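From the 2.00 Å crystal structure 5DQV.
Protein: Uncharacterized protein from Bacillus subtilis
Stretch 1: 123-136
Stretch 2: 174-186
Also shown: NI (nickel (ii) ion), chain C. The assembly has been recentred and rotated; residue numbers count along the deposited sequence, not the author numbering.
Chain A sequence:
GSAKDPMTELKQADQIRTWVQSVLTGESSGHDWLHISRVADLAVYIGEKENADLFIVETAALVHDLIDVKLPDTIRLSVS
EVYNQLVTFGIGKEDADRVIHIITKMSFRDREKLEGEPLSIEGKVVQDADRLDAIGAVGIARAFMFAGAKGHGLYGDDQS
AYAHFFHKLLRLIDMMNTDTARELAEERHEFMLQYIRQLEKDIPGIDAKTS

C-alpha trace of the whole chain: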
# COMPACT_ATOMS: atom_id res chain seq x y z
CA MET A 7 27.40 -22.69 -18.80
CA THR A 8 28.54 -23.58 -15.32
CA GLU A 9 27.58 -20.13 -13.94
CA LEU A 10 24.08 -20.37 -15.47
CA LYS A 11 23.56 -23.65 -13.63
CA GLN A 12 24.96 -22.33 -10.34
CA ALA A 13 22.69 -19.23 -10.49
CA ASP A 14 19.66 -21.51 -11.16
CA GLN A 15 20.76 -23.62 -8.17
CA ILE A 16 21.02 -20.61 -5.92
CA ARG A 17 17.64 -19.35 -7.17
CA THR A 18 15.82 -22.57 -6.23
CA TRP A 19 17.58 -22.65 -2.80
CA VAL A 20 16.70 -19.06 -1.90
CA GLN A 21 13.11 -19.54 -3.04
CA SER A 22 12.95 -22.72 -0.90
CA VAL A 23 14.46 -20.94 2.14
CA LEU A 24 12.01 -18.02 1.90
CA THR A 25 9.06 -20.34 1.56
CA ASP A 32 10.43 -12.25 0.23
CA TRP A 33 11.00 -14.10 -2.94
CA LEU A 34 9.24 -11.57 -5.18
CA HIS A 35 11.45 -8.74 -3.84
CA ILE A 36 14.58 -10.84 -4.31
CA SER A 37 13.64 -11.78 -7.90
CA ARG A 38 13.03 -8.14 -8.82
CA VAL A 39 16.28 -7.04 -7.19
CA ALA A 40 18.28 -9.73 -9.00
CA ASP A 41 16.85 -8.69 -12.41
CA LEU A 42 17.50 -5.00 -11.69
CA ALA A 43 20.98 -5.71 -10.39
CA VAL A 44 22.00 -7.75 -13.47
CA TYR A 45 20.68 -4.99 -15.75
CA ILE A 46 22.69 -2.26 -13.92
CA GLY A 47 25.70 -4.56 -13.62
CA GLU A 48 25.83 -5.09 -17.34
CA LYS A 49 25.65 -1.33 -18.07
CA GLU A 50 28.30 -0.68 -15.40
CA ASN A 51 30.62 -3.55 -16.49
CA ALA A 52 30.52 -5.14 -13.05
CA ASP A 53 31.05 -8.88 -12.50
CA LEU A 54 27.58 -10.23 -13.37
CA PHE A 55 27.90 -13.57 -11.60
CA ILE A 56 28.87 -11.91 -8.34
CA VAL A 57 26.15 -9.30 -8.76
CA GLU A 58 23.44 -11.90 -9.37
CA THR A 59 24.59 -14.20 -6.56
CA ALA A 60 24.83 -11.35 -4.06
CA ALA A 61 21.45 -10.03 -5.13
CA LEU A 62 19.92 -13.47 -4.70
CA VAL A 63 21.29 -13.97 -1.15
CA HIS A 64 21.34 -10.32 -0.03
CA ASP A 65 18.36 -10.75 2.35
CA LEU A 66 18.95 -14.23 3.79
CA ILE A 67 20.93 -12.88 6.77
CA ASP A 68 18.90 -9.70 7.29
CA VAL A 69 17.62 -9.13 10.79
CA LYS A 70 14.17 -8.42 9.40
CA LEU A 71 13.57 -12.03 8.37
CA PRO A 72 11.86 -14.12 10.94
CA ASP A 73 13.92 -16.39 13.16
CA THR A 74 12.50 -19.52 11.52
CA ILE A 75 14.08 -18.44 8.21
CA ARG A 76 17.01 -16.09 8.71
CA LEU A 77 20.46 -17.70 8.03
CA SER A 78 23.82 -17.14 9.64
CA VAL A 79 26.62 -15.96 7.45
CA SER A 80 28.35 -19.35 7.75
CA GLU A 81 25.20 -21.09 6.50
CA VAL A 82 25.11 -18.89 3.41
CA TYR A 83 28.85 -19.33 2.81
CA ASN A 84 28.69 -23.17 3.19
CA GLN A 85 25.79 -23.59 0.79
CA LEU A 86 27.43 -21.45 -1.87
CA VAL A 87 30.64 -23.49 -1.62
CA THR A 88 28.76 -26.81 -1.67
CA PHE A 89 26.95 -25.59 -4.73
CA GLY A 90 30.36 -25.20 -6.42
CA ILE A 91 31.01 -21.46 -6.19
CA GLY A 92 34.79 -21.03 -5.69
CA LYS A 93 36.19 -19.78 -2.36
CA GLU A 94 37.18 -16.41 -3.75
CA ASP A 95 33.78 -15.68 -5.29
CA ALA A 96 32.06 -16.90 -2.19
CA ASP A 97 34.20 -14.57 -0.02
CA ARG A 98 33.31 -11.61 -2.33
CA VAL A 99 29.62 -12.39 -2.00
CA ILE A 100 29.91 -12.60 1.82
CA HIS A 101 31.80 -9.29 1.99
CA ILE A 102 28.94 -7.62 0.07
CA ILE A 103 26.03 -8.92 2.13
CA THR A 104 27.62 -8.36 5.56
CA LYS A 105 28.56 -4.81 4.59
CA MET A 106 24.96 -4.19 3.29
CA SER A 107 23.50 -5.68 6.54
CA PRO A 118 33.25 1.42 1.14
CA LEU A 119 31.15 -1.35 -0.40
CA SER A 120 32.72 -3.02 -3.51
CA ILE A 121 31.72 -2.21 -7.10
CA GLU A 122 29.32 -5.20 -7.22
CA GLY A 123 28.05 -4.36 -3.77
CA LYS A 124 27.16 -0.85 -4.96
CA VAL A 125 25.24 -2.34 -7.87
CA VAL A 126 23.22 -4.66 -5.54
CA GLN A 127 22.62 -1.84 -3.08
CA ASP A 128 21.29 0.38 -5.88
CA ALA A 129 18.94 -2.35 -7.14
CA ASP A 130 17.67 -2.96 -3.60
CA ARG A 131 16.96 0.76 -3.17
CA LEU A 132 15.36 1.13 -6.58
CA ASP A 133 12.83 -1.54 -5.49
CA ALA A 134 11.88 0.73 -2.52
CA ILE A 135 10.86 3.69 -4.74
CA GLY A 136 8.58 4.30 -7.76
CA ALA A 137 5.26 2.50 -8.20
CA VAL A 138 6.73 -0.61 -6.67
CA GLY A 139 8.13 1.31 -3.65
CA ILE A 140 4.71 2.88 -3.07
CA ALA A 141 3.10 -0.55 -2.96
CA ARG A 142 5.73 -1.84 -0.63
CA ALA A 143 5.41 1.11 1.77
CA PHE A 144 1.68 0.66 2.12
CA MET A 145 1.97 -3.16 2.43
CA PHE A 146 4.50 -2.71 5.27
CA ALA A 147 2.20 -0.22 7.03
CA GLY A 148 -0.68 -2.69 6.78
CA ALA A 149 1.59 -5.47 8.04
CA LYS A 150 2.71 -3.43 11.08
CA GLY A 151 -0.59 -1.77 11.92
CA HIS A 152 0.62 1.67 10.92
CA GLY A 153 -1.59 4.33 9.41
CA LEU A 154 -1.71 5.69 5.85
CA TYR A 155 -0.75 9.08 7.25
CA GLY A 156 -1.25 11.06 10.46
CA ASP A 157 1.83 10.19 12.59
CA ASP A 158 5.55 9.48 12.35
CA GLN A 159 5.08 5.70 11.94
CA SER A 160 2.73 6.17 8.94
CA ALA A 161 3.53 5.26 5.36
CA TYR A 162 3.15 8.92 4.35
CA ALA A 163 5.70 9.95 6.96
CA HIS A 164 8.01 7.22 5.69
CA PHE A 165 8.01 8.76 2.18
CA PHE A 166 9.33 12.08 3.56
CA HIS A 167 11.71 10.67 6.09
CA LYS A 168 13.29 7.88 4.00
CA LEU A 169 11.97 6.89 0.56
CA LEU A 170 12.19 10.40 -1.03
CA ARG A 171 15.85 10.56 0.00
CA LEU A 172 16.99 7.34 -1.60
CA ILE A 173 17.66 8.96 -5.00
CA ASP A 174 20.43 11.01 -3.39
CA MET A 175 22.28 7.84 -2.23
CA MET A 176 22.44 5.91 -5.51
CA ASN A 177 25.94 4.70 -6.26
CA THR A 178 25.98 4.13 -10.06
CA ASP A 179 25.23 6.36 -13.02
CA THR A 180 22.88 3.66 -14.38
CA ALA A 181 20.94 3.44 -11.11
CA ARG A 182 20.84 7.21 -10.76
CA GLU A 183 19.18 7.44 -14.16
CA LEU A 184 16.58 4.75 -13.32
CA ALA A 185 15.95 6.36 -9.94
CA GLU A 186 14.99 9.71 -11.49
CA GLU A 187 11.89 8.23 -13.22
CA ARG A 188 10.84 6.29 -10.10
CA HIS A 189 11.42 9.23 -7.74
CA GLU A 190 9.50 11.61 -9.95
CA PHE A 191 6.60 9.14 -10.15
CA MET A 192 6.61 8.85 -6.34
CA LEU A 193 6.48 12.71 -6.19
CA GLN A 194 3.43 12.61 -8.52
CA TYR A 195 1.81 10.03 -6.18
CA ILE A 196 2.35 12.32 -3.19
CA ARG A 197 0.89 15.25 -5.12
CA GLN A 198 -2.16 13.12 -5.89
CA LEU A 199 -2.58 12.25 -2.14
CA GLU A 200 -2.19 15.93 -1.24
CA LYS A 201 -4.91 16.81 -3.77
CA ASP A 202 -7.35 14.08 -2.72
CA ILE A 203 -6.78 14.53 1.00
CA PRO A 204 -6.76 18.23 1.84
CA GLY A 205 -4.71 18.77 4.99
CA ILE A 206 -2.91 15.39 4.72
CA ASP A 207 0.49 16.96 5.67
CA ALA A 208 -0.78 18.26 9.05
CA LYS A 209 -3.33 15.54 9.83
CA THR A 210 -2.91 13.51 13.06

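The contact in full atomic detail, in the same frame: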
# COMPACT_ATOMS: atom_id res chain seq x y z
N GLY A 123 28.91 -4.68 -4.90
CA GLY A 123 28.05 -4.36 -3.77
C GLY A 123 27.23 -3.09 -4.00
O GLY A 123 26.07 -3.02 -3.66
N LYS A 124 27.85 -2.10 -4.64
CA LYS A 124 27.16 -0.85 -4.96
C LYS A 124 26.05 -1.09 -5.96
O LYS A 124 24.98 -0.49 -5.85
CB LYS A 124 28.14 0.19 -5.46
CG LYS A 124 29.00 0.78 -4.37
CD LYS A 124 30.12 1.60 -4.92
CE LYS A 124 30.87 2.35 -3.77
NZ LYS A 124 31.97 3.11 -4.39
N VAL A 125 26.28 -2.00 -6.93
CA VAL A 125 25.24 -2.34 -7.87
C VAL A 125 24.02 -3.00 -7.15
O VAL A 125 22.90 -2.63 -7.39
CB VAL A 125 25.79 -3.23 -9.02
CG1 VAL A 125 24.67 -3.84 -9.87
CG2 VAL A 125 26.77 -2.42 -9.93
N VAL A 126 24.29 -3.98 -6.30
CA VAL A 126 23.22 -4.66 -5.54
C VAL A 126 22.47 -3.68 -4.66
O VAL A 126 21.22 -3.73 -4.56
CB VAL A 126 23.79 -5.83 -4.74
CG1 VAL A 126 22.70 -6.48 -3.87
CG2 VAL A 126 24.46 -6.91 -5.70
N GLN A 127 23.21 -2.80 -4.00
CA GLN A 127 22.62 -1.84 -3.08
C GLN A 127 21.66 -0.95 -3.85
O GLN A 127 20.53 -0.72 -3.42
CB GLN A 127 23.73 -1.03 -2.38
CG GLN A 127 23.22 0.03 -1.42
CD GLN A 127 24.32 0.73 -0.66
OE1 GLN A 127 25.14 1.46 -1.23
NE2 GLN A 127 24.37 0.48 0.63
N ASP A 128 22.10 -0.47 -5.01
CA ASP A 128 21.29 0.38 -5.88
C ASP A 128 19.99 -0.30 -6.32
O ASP A 128 18.93 0.29 -6.28
CB ASP A 128 22.12 0.77 -7.13
CG ASP A 128 23.15 1.89 -6.87
OD1 ASP A 128 23.25 2.43 -5.74
OD2 ASP A 128 23.86 2.25 -7.86
N ALA A 129 20.10 -1.57 -6.70
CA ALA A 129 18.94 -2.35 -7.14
C ALA A 129 17.94 -2.51 -5.97
O ALA A 129 16.73 -2.39 -6.14
CB ALA A 129 19.42 -3.73 -7.68
N ASP A 130 18.48 -2.74 -4.78
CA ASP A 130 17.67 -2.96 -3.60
C ASP A 130 16.91 -1.66 -3.30
O ASP A 130 15.69 -1.68 -2.93
CB ASP A 130 18.60 -3.37 -2.46
CG ASP A 130 17.91 -3.98 -1.31
OD1 ASP A 130 16.89 -4.61 -1.48
OD2 ASP A 130 18.39 -3.84 -0.19
N ARG A 131 17.61 -0.53 -3.41
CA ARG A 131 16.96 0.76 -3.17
C ARG A 131 15.98 1.19 -4.25
O ARG A 131 14.94 1.75 -3.97
CB ARG A 131 18.02 1.87 -2.86
CG ARG A 131 18.68 1.58 -1.56
CD ARG A 131 19.63 2.62 -1.19
NE ARG A 131 20.33 2.24 0.01
CZ ARG A 131 20.96 3.07 0.83
NH1 ARG A 131 20.93 4.37 0.61
NH2 ARG A 131 21.59 2.59 1.90
N LEU A 132 16.29 0.88 -5.49
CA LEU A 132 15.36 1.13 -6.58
C LEU A 132 14.01 0.43 -6.32
O LEU A 132 12.93 1.00 -6.61
CB LEU A 132 15.96 0.70 -7.91
CG LEU A 132 17.05 1.59 -8.52
CD1 LEU A 132 17.69 0.99 -9.75
CD2 LEU A 132 16.45 3.00 -8.87
N ASP A 133 14.06 -0.77 -5.72
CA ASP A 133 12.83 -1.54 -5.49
C ASP A 133 11.98 -0.90 -4.36
O ASP A 133 10.85 -1.27 -4.16
CB ASP A 133 13.17 -3.01 -5.16
CG ASP A 133 11.97 -3.92 -5.21
OD1 ASP A 133 11.39 -4.07 -6.30
OD2 ASP A 133 11.62 -4.56 -4.17
N ALA A 134 12.54 0.09 -3.65
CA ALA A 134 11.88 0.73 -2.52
C ALA A 134 11.25 2.09 -2.95
O ALA A 134 10.68 2.78 -2.11
CB ALA A 134 12.88 0.95 -1.35
N ILE A 135 11.41 2.45 -4.21
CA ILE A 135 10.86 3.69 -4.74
C ILE A 135 10.03 3.40 -6.01
O ILE A 135 9.97 2.25 -6.46
CB ILE A 135 11.93 4.79 -5.00
CG1 ILE A 135 12.99 4.37 -6.02
CG2 ILE A 135 12.63 5.21 -3.67
CD1 ILE A 135 14.00 5.49 -6.36
N GLY A 136 9.36 4.41 -6.53
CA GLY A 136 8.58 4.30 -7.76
C GLY A 136 7.28 3.64 -7.42
O GLY A 136 6.93 3.55 -6.27
N ASP A 174 19.18 10.35 -3.68
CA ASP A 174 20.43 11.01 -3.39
C ASP A 174 21.55 10.04 -3.04
O ASP A 174 22.69 10.46 -3.00
CB ASP A 174 20.29 11.98 -2.21
CG ASP A 174 19.27 13.08 -2.46
OD1 ASP A 174 19.27 13.62 -3.58
OD2 ASP A 174 18.47 13.35 -1.56
N MET A 175 21.24 8.79 -2.72
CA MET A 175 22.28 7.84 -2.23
C MET A 175 22.59 6.72 -3.22
O MET A 175 23.26 5.75 -2.88
CB MET A 175 21.86 7.26 -0.86
CG MET A 175 21.78 8.33 0.30
SD MET A 175 20.73 7.65 1.64
CE MET A 175 22.10 7.03 2.59
N MET A 176 22.15 6.88 -4.45
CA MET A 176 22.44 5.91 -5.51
C MET A 176 23.93 6.01 -5.82
O MET A 176 24.50 7.14 -5.92
CB MET A 176 21.57 6.20 -6.74
CG MET A 176 20.08 5.94 -6.50
SD MET A 176 19.66 4.16 -6.32
CE MET A 176 18.06 4.49 -5.63
N ASN A 177 24.55 4.83 -5.95
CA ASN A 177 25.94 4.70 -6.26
C ASN A 177 26.30 4.87 -7.76
O ASN A 177 27.25 5.56 -8.10
CB ASN A 177 26.44 3.34 -5.77
CG ASN A 177 26.31 3.18 -4.26
OD1 ASN A 177 27.02 3.87 -3.48
ND2 ASN A 177 25.48 2.20 -3.84
N THR A 178 25.56 4.22 -8.66
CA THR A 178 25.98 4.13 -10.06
C THR A 178 25.22 5.13 -10.91
O THR A 178 24.10 5.52 -10.57
CB THR A 178 25.78 2.69 -10.62
OG1 THR A 178 24.39 2.34 -10.60
CG2 THR A 178 26.55 1.66 -9.78
N ASP A 179 25.86 5.54 -12.02
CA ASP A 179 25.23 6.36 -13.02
C ASP A 179 23.96 5.69 -13.56
O ASP A 179 22.93 6.36 -13.69
CB ASP A 179 26.21 6.65 -14.17
CG ASP A 179 27.34 7.61 -13.75
OD1 ASP A 179 27.19 8.27 -12.69
OD2 ASP A 179 28.35 7.69 -14.49
N THR A 180 24.02 4.38 -13.83
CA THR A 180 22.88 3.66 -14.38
C THR A 180 21.70 3.71 -13.40
O THR A 180 20.57 4.03 -13.78
CB THR A 180 23.22 2.20 -14.72
OG1 THR A 180 24.30 2.20 -15.67
CG2 THR A 180 21.98 1.49 -15.35
N ALA A 181 21.97 3.40 -12.14
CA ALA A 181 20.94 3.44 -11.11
C ALA A 181 20.39 4.85 -10.91
O ALA A 181 19.18 5.03 -10.69
CB ALA A 181 21.47 2.88 -9.76
N ARG A 182 21.27 5.85 -10.95
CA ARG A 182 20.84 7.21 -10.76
C ARG A 182 19.81 7.60 -11.84
O ARG A 182 18.79 8.24 -11.56
CB ARG A 182 22.03 8.18 -10.77
CG ARG A 182 21.83 9.34 -9.88
CD ARG A 182 23.11 10.17 -9.69
NE ARG A 182 24.03 9.49 -8.77
CZ ARG A 182 25.21 8.99 -9.07
NH1 ARG A 182 25.70 9.06 -10.31
NH2 ARG A 182 25.92 8.40 -8.12
N GLU A 183 20.07 7.17 -13.05
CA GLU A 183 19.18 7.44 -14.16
C GLU A 183 17.83 6.77 -13.93
O GLU A 183 16.79 7.41 -14.06
CB GLU A 183 19.81 6.96 -15.45
CG GLU A 183 19.16 7.51 -16.65
CD GLU A 183 19.97 7.22 -17.90
OE1 GLU A 183 21.21 7.09 -17.81
OE2 GLU A 183 19.35 7.15 -18.98
N LEU A 184 17.84 5.49 -13.55
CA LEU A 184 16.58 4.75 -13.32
C LEU A 184 15.81 5.32 -12.14
O LEU A 184 14.59 5.37 -12.15
CB LEU A 184 16.86 3.26 -13.03
CG LEU A 184 17.39 2.39 -14.16
CD1 LEU A 184 17.74 0.98 -13.61
CD2 LEU A 184 16.35 2.24 -15.31
N ALA A 185 16.54 5.79 -11.14
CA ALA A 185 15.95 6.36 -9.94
C ALA A 185 15.20 7.65 -10.22
O ALA A 185 14.16 7.92 -9.59
CB ALA A 185 16.97 6.60 -8.89
N GLU A 186 15.67 8.43 -11.19
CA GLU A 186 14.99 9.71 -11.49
C GLU A 186 13.54 9.49 -11.88
O GLU A 186 12.69 10.20 -11.39
CB GLU A 186 15.70 10.51 -12.59
CG GLU A 186 16.99 11.14 -12.15
CD GLU A 186 16.81 12.43 -11.36
OE1 GLU A 186 15.80 13.15 -11.58
OE2 GLU A 186 17.71 12.74 -10.53
NI NI C . 16.36 -6.29 -0.17
O HOH W 1 22.44 3.03 -3.30

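The helix that runs through Gly123 and the residues after it, and the helix that starts at Asp179, run nearly parallel, their N-to-C directions 7° apart and their axes 9.9 Å apart at closest approach. The loop before the second helix lies against the first: the CA atoms of Asp128 and Met176 are 5.7 Å apart, and those of Leu132 and Ala185 6.2 Å.

The polar contact centres on Asp128, a buried carboxylate whose charge is met by several donors. Its OD1 accepts from Asn177 N (2.7 Å, nearly linear) and its OD2 from Thr178 N (2.7 Å), so the two oxygens bind successive amides of the loop. Thr178 OG1 also donates to Asp128 OD2 (2.8 Å). This hydroxyl does double duty: Thr178 is the N-cap of the second helix, and its OG1 accepts from Ala181 N (3.1 Å). Threonine suits the place because one hydroxyl can donate and accept at once, linking the carboxylate to the helix start. A water extends the network, donating to Asp128 OD1 (2.6 Å) and to Met175 O (2.9 Å).

The Asn177 amide adds a second set of bonds. Its ND2 donates to Gln127 OE1 in a short, straight bond (2.7 Å), and weakly to Asp128 OD1 (2.9 Å) and Lys124 O (3.4 Å). The Lys124 side chain leads its amine away.

Farther along, the contact becomes apolar. Leu132 reaches Ala185 CB (3.6 Å) and Met176 CE (3.9 Å) with CD2, and Leu184 CD1 (3.9 Å) with CD1. The small side chain of Ala185 lets the leucine branch lie close to the helix backbone, with Leu132 CD2 3.6 Å from Ala185 CA. At the end of the type I turn from Leu132 to Ile135, Ile135 CD1 meets Ala185 CB (4.1 Å) and Met176 CE (4.2 Å). Met176, unbranched and flexible, brings its methyl to Leu132, Ile135 and the aliphatic base of Arg131 (Met176 CE to Arg131 CB 3.8 Å); the Arg131 guanidinium reaches on, with Met175 CB at its edge (3.4 Å from Arg131 NH1).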